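Local coordinates for protein fatty acid amide hydrolase (Candida albicans, PDB 6KVR) that probably hydrolyses amides of monocarboxylic acids to the free carboxylate and ammonium, as an amidase of the amidase signature family, at residues P204-L207 / M208-D211; V471-S475 / E476-N480; S335-I339 / G340-V344; K560-V563 / D564-V568. All coordinates share one frame; numbering follows the deposited sequence.

Contact 1: P204-L207 / M208-D211; sequences PQTL and MHLD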
loop_
_atom_site.group_PDB
_atom_site.type_symbol
_atom_site.label_atom_id
_atom_site.label_comp_id
_atom_site.label_asym_id
_atom_site.label_seq_id
_atom_site.Cartn_x
_atom_site.Cartn_y
_atom_site.Cartn_z
ATOM N N PRO A 204 2.327 13.744 23.355
ATOM C CA PRO A 204 3.344 13.238 24.280
ATOM C C PRO A 204 4.724 13.154 23.643
ATOM O O PRO A 204 4.870 13.040 22.424
ATOM C CB PRO A 204 2.827 11.841 24.630
ATOM C CG PRO A 204 2.058 11.444 23.365
ATOM C CD PRO A 204 1.347 12.716 22.981
ATOM N N GLN A 205 5.746 13.208 24.500
ATOM C CA GLN A 205 7.083 12.771 24.119
ATOM C C GLN A 205 7.052 11.343 23.560
ATOM O O GLN A 205 6.454 10.441 24.163
ATOM C CB GLN A 205 7.985 12.866 25.353
ATOM C CG GLN A 205 9.369 12.270 25.232
ATOM C CD GLN A 205 9.984 12.046 26.618
ATOM O OE1 GLN A 205 9.623 11.101 27.327
ATOM N NE2 GLN A 205 10.896 12.919 27.009
ATOM N N THR A 206 7.704 11.152 22.406
ATOM C CA THR A 206 7.826 9.952 21.556
ATOM C C THR A 206 6.596 9.727 20.682
ATOM O O THR A 206 6.663 8.900 19.764
ATOM C CB THR A 206 8.110 8.626 22.310
ATOM O OG1 THR A 206 6.911 8.121 22.929
ATOM C CG2 THR A 206 9.210 8.775 23.364
ATOM N N LEU A 207 5.480 10.422 20.921
ATOM C CA LEU A 207 4.230 10.233 20.174
ATOM C C LEU A 207 3.660 8.835 20.351
ATOM O O LEU A 207 2.886 8.382 19.524
ATOM C CB LEU A 207 4.405 10.509 18.674
ATOM C CG LEU A 207 5.066 11.831 18.315
ATOM C CD1 LEU A 207 5.093 12.039 16.796
ATOM C CD2 LEU A 207 4.353 12.969 19.020
HETATM N N MSE A 208 4.063 8.117 21.386
HETATM C CA MSE A 208 3.598 6.754 21.613
HETATM C C MSE A 208 3.042 6.602 23.033
HETATM O O MSE A 208 3.411 5.685 23.769
HETATM C CB MSE A 208 4.747 5.759 21.364
HETATM C CG MSE A 208 5.267 5.742 19.923
HETATM SE SE MSE A 208 3.813 4.985 18.776
HETATM C CE MSE A 208 4.151 3.063 19.224
ATOM N N HIS A 209 2.164 7.531 23.406
ATOM C CA HIS A 209 1.306 7.396 24.571
ATOM C C HIS A 209 -0.143 7.582 24.142
ATOM O O HIS A 209 -0.452 8.408 23.279
ATOM C CB HIS A 209 1.547 8.460 25.696
ATOM C CG HIS A 209 2.974 8.699 26.077
ATOM N ND1 HIS A 209 3.315 9.482 27.168
ATOM C CD2 HIS A 209 4.144 8.290 25.531
ATOM C CE1 HIS A 209 4.628 9.534 27.279
ATOM N NE2 HIS A 209 5.157 8.829 26.295
ATOM N N LEU A 210 -1.048 6.870 24.799
ATOM C CA LEU A 210 -2.449 7.288 24.760
ATOM C C LEU A 210 -2.731 8.353 25.818
ATOM O O LEU A 210 -3.754 8.323 26.505
ATOM C CB LEU A 210 -3.366 6.079 24.916
ATOM C CG LEU A 210 -3.311 5.056 23.767
ATOM C CD1 LEU A 210 -4.482 4.067 23.839
ATOM C CD2 LEU A 210 -3.254 5.716 22.384
ATOM N N ASP A 211 -1.819 9.317 25.922
ATOM C CA ASP A 211 -1.758 10.363 26.943
ATOM C C ASP A 211 -0.839 11.459 26.401
ATOM O O ASP A 211 -0.386 11.377 25.256
ATOM C CB ASP A 211 -1.254 9.790 28.271
ATOM C CG ASP A 211 -1.459 10.738 29.431
ATOM O OD1 ASP A 211 -0.659 10.675 30.395
ATOM O OD2 ASP A 211 -2.423 11.550 29.378
#
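The pyrrolidine ring of P204 slides past the imidazole of H209, the two side chains running in opposite directions. CB of P204 lies over one face of the H209 ring, 3.6 Å from its centroid and displaced toward the rim, a CH-pi contact. The same proline ring also presses on the backbone ahead, P204 CG lying 3.1 Å from the carbonyl O of D211. The H209 imidazole approaches the Q205 carbonyl and T206 OG1 obliquely, its NE2 bonding to T419 in helix 417-423. T206 meets M208 at about a right angle. With chi1 of 77°, T206 OG1 sits between the backbone N and the carbonyl carbon. T206 OG1 donates to Q205 O at 2.7 Å, in the carbonyl plane and on a lone pair. T206 OG1 also accepts from M208 N at 3.2 Å, a bent bond of 139°, which links the threonine side chain to the backbone two residues on. The M208 chain, a selenomethionine, bends twice before M208 SE comes 3.6 Å from L207 O. L207 N bonds to P204 O at 3.1 Å, and the backbone angles of Q205 and T206 make P204 to L207 a type II beta turn. This buried loop follows strand 199-201 in the amidase fold. It carries L207, predicted to bind substrate, and sets P204 and M208 against the predicted substrate residues S233 and I254.

Contact 2: V471-S475 / E476-N480; sequences VAPHS and EEVYN
P473 and V478 supply the apolar part of this contact, the puckered proline ring meeting the branched valine at a slant. CG of P473 comes to 3.5 Å from CB of V478, a tight fit for two carbons, and lies 3.7 Å from V478 CG1. The valine holds CG1 between its backbone N and carbonyl carbon (chi1 48°), so that this methyl as well as CB faces the proline. Y264 of helix 259-265 packs against both residues. Direct backbone bonding across the contact is slight: E477 N reaches H474 O at 3.1 Å in a weak bond with an N-H...O angle of 133°. It closes the type II beta turn from H474 to E477, which reverses the chain in the loop between strand 462-466 and helix 482-490. Two waters add bridges between H474 and E477. One water accepts from H474 N and donates to E477 O at 2.9 Å, bridging the two arms of the turn. A second links the side chains, 2.7 Å from H474 ND1 and donating to E477 OE2. That oxygen lies at the edge of the imidazole, near its plane, while H474 NE2 bonds to Q535 O. At the turn's corners, the hydroxyl of S475 bonds to K221 and the carbonyl of E476 to K417.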
loop_
_atom_site.group_PDB
_atom_site.type_symbol
_atom_site.label_atom_id
_atom_site.label_comp_id
_atom_site.label_asym_id
_atom_site.label_seq_id
_atom_site.Cartn_x
_atom_site.Cartn_y
_atom_site.Cartn_z
ATOM N N VAL A 471 -13.136 4.373 30.567
ATOM C CA VAL A 471 -13.266 5.744 30.082
ATOM C C VAL A 471 -11.877 6.357 30.197
ATOM O O VAL A 471 -10.920 5.648 30.522
ATOM C CB VAL A 471 -14.309 6.537 30.893
ATOM C CG1 VAL A 471 -15.705 6.008 30.608
ATOM C CG2 VAL A 471 -14.020 6.404 32.354
ATOM N N ALA A 472 -11.760 7.668 29.965
ATOM C CA ALA A 472 -10.471 8.352 29.997
ATOM C C ALA A 472 -9.667 7.956 31.235
ATOM O O ALA A 472 -10.213 7.928 32.346
ATOM C CB ALA A 472 -10.661 9.872 29.975
ATOM N N PRO A 473 -8.390 7.656 31.091
ATOM C CA PRO A 473 -7.582 7.233 32.237
ATOM C C PRO A 473 -7.058 8.430 33.027
ATOM O O PRO A 473 -7.113 9.580 32.597
ATOM C CB PRO A 473 -6.436 6.469 31.575
ATOM C CG PRO A 473 -6.201 7.252 30.332
ATOM C CD PRO A 473 -7.601 7.686 29.848
ATOM N N HIS A 474 -6.544 8.141 34.212
ATOM C CA HIS A 474 -5.778 9.159 34.914
ATOM C C HIS A 474 -4.475 9.417 34.163
ATOM O O HIS A 474 -3.944 8.533 33.489
ATOM C CB HIS A 474 -5.487 8.717 36.345
ATOM C CG HIS A 474 -6.708 8.619 37.202
ATOM N ND1 HIS A 474 -6.738 7.900 38.379
ATOM C CD2 HIS A 474 -7.941 9.163 37.061
ATOM C CE1 HIS A 474 -7.938 8.000 38.921
ATOM N NE2 HIS A 474 -8.689 8.758 38.139
ATOM N N SER A 475 -3.951 10.637 34.294
ATOM C CA SER A 475 -2.720 10.985 33.596
ATOM C C SER A 475 -1.611 9.988 33.911
ATOM O O SER A 475 -1.441 9.558 35.056
ATOM C CB SER A 475 -2.289 12.408 33.957
ATOM O OG SER A 475 -3.303 13.323 33.544
ATOM N N GLU A 476 -0.894 9.581 32.859
ATOM C CA GLU A 476 0.274 8.707 32.954
ATOM C C GLU A 476 -0.082 7.317 33.484
ATOM O O GLU A 476 0.791 6.596 33.984
ATOM C CB GLU A 476 1.375 9.346 33.811
ATOM C CG GLU A 476 1.751 10.785 33.414
ATOM C CD GLU A 476 3.114 11.229 33.972
ATOM O OE1 GLU A 476 4.184 10.932 33.369
ATOM O OE2 GLU A 476 3.107 11.881 35.041
ATOM N N GLU A 477 -1.343 6.906 33.347
ATOM C CA GLU A 477 -1.817 5.626 33.880
ATOM C C GLU A 477 -2.672 4.894 32.847
ATOM O O GLU A 477 -3.762 4.397 33.145
ATOM C CB GLU A 477 -2.585 5.841 35.192
ATOM C CG GLU A 477 -1.662 6.087 36.392
ATOM C CD GLU A 477 -2.394 6.105 37.727
ATOM O OE1 GLU A 477 -2.757 5.019 38.232
ATOM O OE2 GLU A 477 -2.559 7.212 38.291
ATOM N N VAL A 478 -2.190 4.821 31.607
ATOM C CA VAL A 478 -2.869 4.047 30.577
ATOM C C VAL A 478 -1.823 3.214 29.842
ATOM O O VAL A 478 -0.885 3.761 29.248
ATOM C CB VAL A 478 -3.685 4.935 29.615
ATOM C CG1 VAL A 478 -2.877 6.141 29.115
ATOM C CG2 VAL A 478 -4.243 4.120 28.469
ATOM N N TYR A 479 -1.990 1.890 29.891
ATOM C CA TYR A 479 -0.975 0.911 29.536
ATOM C C TYR A 479 -1.378 -0.029 28.410
ATOM O O TYR A 479 -0.510 -0.461 27.645
ATOM C CB TYR A 479 -0.626 0.060 30.762
ATOM C CG TYR A 479 -0.334 0.874 32.011
ATOM C CD1 TYR A 479 0.927 1.430 32.223
ATOM C CD2 TYR A 479 -1.311 1.083 32.967
ATOM C CE1 TYR A 479 1.201 2.179 33.353
ATOM C CE2 TYR A 479 -1.056 1.828 34.106
ATOM C CZ TYR A 479 0.201 2.368 34.293
ATOM O OH TYR A 479 0.448 3.103 35.416
ATOM N N ASN A 480 -2.657 -0.372 28.294
ATOM C CA ASN A 480 -3.127 -1.349 27.323
ATOM C C ASN A 480 -3.778 -0.655 26.132
ATOM O O ASN A 480 -4.814 0.011 26.284
ATOM C CB ASN A 480 -4.124 -2.307 27.965
ATOM C CG ASN A 480 -4.850 -3.128 26.943
ATOM O OD1 ASN A 480 -4.229 -3.731 26.074
ATOM N ND2 ASN A 480 -6.168 -3.126 27.009
HETATM O O HOH W 1 -6.118 5.251 34.627
HETATM O O HOH W 2 -4.548 7.724 39.933
#

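Contact 3: S335-I339 / G340-V344; sequences STPKI and GDLTV
A single 3-10 turn through I339, G340 and D341 leads the chain into strand 343-346, with K338 and I339 at its start gripping D341 and L342 at its end. The two bonds that define it run three residues on: D341 N to K338 O at 2.8 Å and L342 N to I339 O at 3.1 Å. Both are fairly straight at the hydrogen, 157° and 164°, yet each donor stands well above the plane of its carbonyl instead of on a lone pair, in keeping with the tight winding of a 3-10 turn. Beyond the turn the chain joins the mixed sheet of the amidase fold, where strand 343-346 runs parallel to its neighbours 462-466 and 376-379, and T343 N is held by the carboxylate of D461. L342 is the buried member of the contact. Its CG stands opposite the carbonyl carbon (chi1 -56°), directing the branch back at P337 and I339. L342 CD1 lies 3.8 Å from I339 CD1, while L342 CD2 rests 3.9 Å from P337 CG. Both contacts are angled, neither side by side nor end-on, and F462 of the adjoining strand also touches L342. P337 and I339 reach across to helix 552-565, against A557 and A561 respectively. On the outer side D341 lays OD1 along the K338 chain, 3.5 Å from K338 CB and equally near CG. The lysine runs on extended, and K338 NZ stays 5.1 Å from D341 OD1, so the opposite charges are neighbours without forming a salt bridge at this exposed corner.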
loop_
_atom_site.group_PDB
_atom_site.type_symbol
_atom_site.label_atom_id
_atom_site.label_comp_id
_atom_site.label_asym_id
_atom_site.label_seq_id
_atom_site.Cartn_x
_atom_site.Cartn_y
_atom_site.Cartn_z
ATOM N N SER A 335 -25.268 6.759 0.408
ATOM C CA SER A 335 -26.451 7.205 1.140
ATOM C C SER A 335 -26.415 6.690 2.572
ATOM O O SER A 335 -25.815 5.654 2.865
ATOM C CB SER A 335 -27.739 6.736 0.461
ATOM O OG SER A 335 -27.588 5.430 -0.081
ATOM N N THR A 336 -27.068 7.420 3.460
ATOM C CA THR A 336 -27.159 6.975 4.841
ATOM C C THR A 336 -28.085 5.770 4.932
ATOM O O THR A 336 -29.235 5.850 4.489
ATOM C CB THR A 336 -27.651 8.110 5.723
ATOM O OG1 THR A 336 -26.734 9.205 5.617
ATOM C CG2 THR A 336 -27.737 7.662 7.164
ATOM N N PRO A 337 -27.631 4.644 5.472
ATOM C CA PRO A 337 -28.461 3.442 5.482
ATOM C C PRO A 337 -29.472 3.475 6.618
ATOM O O PRO A 337 -29.360 4.252 7.569
ATOM C CB PRO A 337 -27.438 2.329 5.699
ATOM C CG PRO A 337 -26.434 2.990 6.613
ATOM C CD PRO A 337 -26.314 4.402 6.091
ATOM N N LYS A 338 -30.477 2.610 6.495
ATOM C CA LYS A 338 -31.425 2.384 7.576
ATOM C C LYS A 338 -30.831 1.377 8.549
ATOM O O LYS A 338 -30.203 0.401 8.135
ATOM C CB LYS A 338 -32.755 1.863 7.028
ATOM C CG LYS A 338 -33.228 2.546 5.755
ATOM C CD LYS A 338 -34.616 2.073 5.350
ATOM C CE LYS A 338 -34.824 2.204 3.844
ATOM N NZ LYS A 338 -36.230 1.897 3.452
ATOM N N ILE A 339 -31.024 1.626 9.848
ATOM C CA ILE A 339 -30.476 0.735 10.869
ATOM C C ILE A 339 -30.899 -0.702 10.608
ATOM O O ILE A 339 -30.117 -1.642 10.808
ATOM C CB ILE A 339 -30.903 1.193 12.276
ATOM C CG1 ILE A 339 -30.377 2.596 12.565
ATOM C CG2 ILE A 339 -30.365 0.224 13.313
ATOM C CD1 ILE A 339 -28.868 2.661 12.736
ATOM N N GLY A 340 -32.135 -0.896 10.141
ATOM C CA GLY A 340 -32.636 -2.233 9.860
ATOM C C GLY A 340 -31.953 -2.930 8.703
ATOM O O GLY A 340 -32.180 -4.129 8.505
ATOM N N ASP A 341 -31.121 -2.220 7.946
ATOM C CA ASP A 341 -30.351 -2.820 6.865
ATOM C C ASP A 341 -28.964 -3.300 7.297
ATOM O O ASP A 341 -28.280 -3.940 6.490
ATOM C CB ASP A 341 -30.201 -1.817 5.713
ATOM C CG ASP A 341 -31.520 -1.555 4.981
ATOM O OD1 ASP A 341 -31.754 -0.394 4.563
ATOM O OD2 ASP A 341 -32.325 -2.503 4.827
ATOM N N LEU A 342 -28.542 -3.032 8.541
ATOM C CA LEU A 342 -27.166 -3.255 8.979
ATOM C C LEU A 342 -27.011 -4.582 9.713
ATOM O O LEU A 342 -27.881 -4.981 10.494
ATOM C CB LEU A 342 -26.692 -2.121 9.898
ATOM C CG LEU A 342 -26.748 -0.679 9.383
ATOM C CD1 LEU A 342 -26.774 0.312 10.524
ATOM C CD2 LEU A 342 -25.584 -0.376 8.470
ATOM N N THR A 343 -25.885 -5.252 9.476
ATOM C CA THR A 343 -25.444 -6.383 10.288
ATOM C C THR A 343 -24.202 -5.950 11.062
ATOM O O THR A 343 -23.213 -5.515 10.463
ATOM C CB THR A 343 -25.156 -7.606 9.420
ATOM O OG1 THR A 343 -26.339 -7.956 8.689
ATOM C CG2 THR A 343 -24.723 -8.795 10.277
ATOM N N VAL A 344 -24.256 -6.036 12.389
ATOM C CA VAL A 344 -23.195 -5.513 13.245
ATOM C C VAL A 344 -22.685 -6.635 14.149
ATOM O O VAL A 344 -23.455 -7.215 14.919
ATOM C CB VAL A 344 -23.674 -4.314 14.085
ATOM C CG1 VAL A 344 -22.495 -3.696 14.820
ATOM C CG2 VAL A 344 -24.341 -3.270 13.212
#

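Contact 4: K560-V563 / D564-V568; sequences KAIV and DLLGV
V563 and V568 meet at about a right angle across the end of helix 552-565, CG1 of V563 lying 3.6 Å from CB of V568. With chi1 of 161° the V563 side chain turns CG1 anti to its own N, on the carbonyl side, which brings that methyl to the returning chain. A second apolar pair, I562 and L566, lies side by side and points the same way, CG2 of I562 3.9 Å from CD1 of L566; F497 of strand 494-499 touches both. Backbone hydrogen bonds form the polar part. Regular helical bonds run from D564 N to K560 O, from L565 N to A561 O at 2.8 Å and from L566 N to I562 O at 2.9 Å. The pattern then changes as G567 takes a positive phi of 70°. V568 N reaches back to V563 O at 3.0 Å, approaching the carbonyl almost head-on, and G567 N bonds to D564 O at 3.1 Å. This is a Schellman motif, and the two valines form the hydrophobic contact that commonly accompanies it. Among charged groups, K560 NZ makes a salt bridge to D304. The chemistry implies a helix end closed from within its own chain: the V563 and D564 carbonyls find donors in V568 and G567, and the valine pair packs over the reversal.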
loop_
_atom_site.group_PDB
_atom_site.type_symbol
_atom_site.label_atom_id
_atom_site.label_comp_id
_atom_site.label_asym_id
_atom_site.label_seq_id
_atom_site.Cartn_x
_atom_site.Cartn_y
_atom_site.Cartn_z
ATOM N N LYS A 560 -23.360 7.968 10.886
ATOM C CA LYS A 560 -24.349 9.037 10.911
ATOM C C LYS A 560 -25.726 8.510 11.313
ATOM O O LYS A 560 -26.425 9.133 12.120
ATOM C CB LYS A 560 -24.393 9.712 9.544
ATOM C CG LYS A 560 -25.138 11.029 9.503
ATOM C CD LYS A 560 -25.431 11.404 8.053
ATOM C CE LYS A 560 -24.210 11.174 7.140
ATOM N NZ LYS A 560 -23.204 12.289 7.167
ATOM N N ALA A 561 -26.120 7.351 10.781
ATOM C CA ALA A 561 -27.369 6.720 11.201
ATOM C C ALA A 561 -27.367 6.403 12.692
ATOM O O ALA A 561 -28.375 6.620 13.378
ATOM C CB ALA A 561 -27.603 5.444 10.392
ATOM N N ILE A 562 -26.244 5.884 13.210
ATOM C CA ILE A 562 -26.195 5.404 14.591
ATOM C C ILE A 562 -26.251 6.571 15.568
ATOM O O ILE A 562 -26.937 6.507 16.594
ATOM C CB ILE A 562 -24.941 4.536 14.817
ATOM C CG1 ILE A 562 -25.058 3.209 14.063
ATOM C CG2 ILE A 562 -24.726 4.281 16.298
ATOM C CD1 ILE A 562 -23.930 2.236 14.348
ATOM N N VAL A 563 -25.520 7.646 15.275
ATOM C CA VAL A 563 -25.529 8.820 16.139
ATOM C C VAL A 563 -26.911 9.461 16.151
ATOM O O VAL A 563 -27.342 10.029 17.168
ATOM C CB VAL A 563 -24.438 9.806 15.677
ATOM C CG1 VAL A 563 -24.687 11.201 16.214
ATOM C CG2 VAL A 563 -23.044 9.304 16.084
ATOM N N ASP A 564 -27.637 9.371 15.033
ATOM C CA ASP A 564 -28.998 9.892 15.005
ATOM C C ASP A 564 -29.948 8.973 15.763
ATOM O O ASP A 564 -30.783 9.446 16.539
ATOM C CB ASP A 564 -29.451 10.099 13.560
ATOM C CG ASP A 564 -28.798 11.320 12.917
ATOM O OD1 ASP A 564 -28.019 12.018 13.614
ATOM O OD2 ASP A 564 -29.046 11.578 11.715
ATOM N N LEU A 565 -29.810 7.657 15.585
ATOM C CA LEU A 565 -30.572 6.717 16.398
ATOM C C LEU A 565 -30.385 6.980 17.890
ATOM O O LEU A 565 -31.338 6.870 18.672
ATOM C CB LEU A 565 -30.161 5.290 16.066
ATOM C CG LEU A 565 -30.708 4.261 17.061
ATOM C CD1 LEU A 565 -32.194 3.952 16.780
ATOM C CD2 LEU A 565 -29.855 3.001 17.101
ATOM N N LEU A 566 -29.166 7.342 18.304
ATOM C CA LEU A 566 -28.857 7.519 19.717
ATOM C C LEU A 566 -29.154 8.919 20.236
ATOM O O LEU A 566 -28.992 9.162 21.433
ATOM C CB LEU A 566 -27.382 7.197 19.986
ATOM C CG LEU A 566 -26.966 5.731 19.861
ATOM C CD1 LEU A 566 -25.443 5.575 19.899
ATOM C CD2 LEU A 566 -27.613 4.913 20.954
ATOM N N GLY A 567 -29.546 9.847 19.374
ATOM C CA GLY A 567 -29.811 11.199 19.817
ATOM C C GLY A 567 -28.587 11.986 20.235
ATOM O O GLY A 567 -28.704 12.909 21.050
ATOM N N VAL A 568 -27.416 11.669 19.688
ATOM C CA VAL A 568 -26.190 12.341 20.103
ATOM C C VAL A 568 -26.089 13.693 19.403
ATOM O O VAL A 568 -26.015 13.764 18.171
ATOM C CB VAL A 568 -24.959 11.468 19.813
ATOM C CG1 VAL A 568 -23.682 12.241 20.118
ATOM C CG2 VAL A 568 -25.027 10.169 20.629
#

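Contact 1 is largely buried and contact 2 partly so; they are the two nearest the chain's centre and touch, with D211 OD1 probably hydrogen-bonded to E476 N and V478 packed against L210 and D211. Both lean on helix 417-423, but contact 1 borders the predicted substrate site, whereas contact 2 takes in water. Contacts 3 and 4 form a second pair, with nearest atoms about 14 Å or more from the first and away from the predicted site. T336, P337 and I339 touch K560 and A561, joining the surface turn to the end of helix 552-565, where contact 4 is partly buried. Aromatic and hydroxyl groups shape contact 1, while backbone bonds and aliphatic side chains dominate contacts 3 and 4.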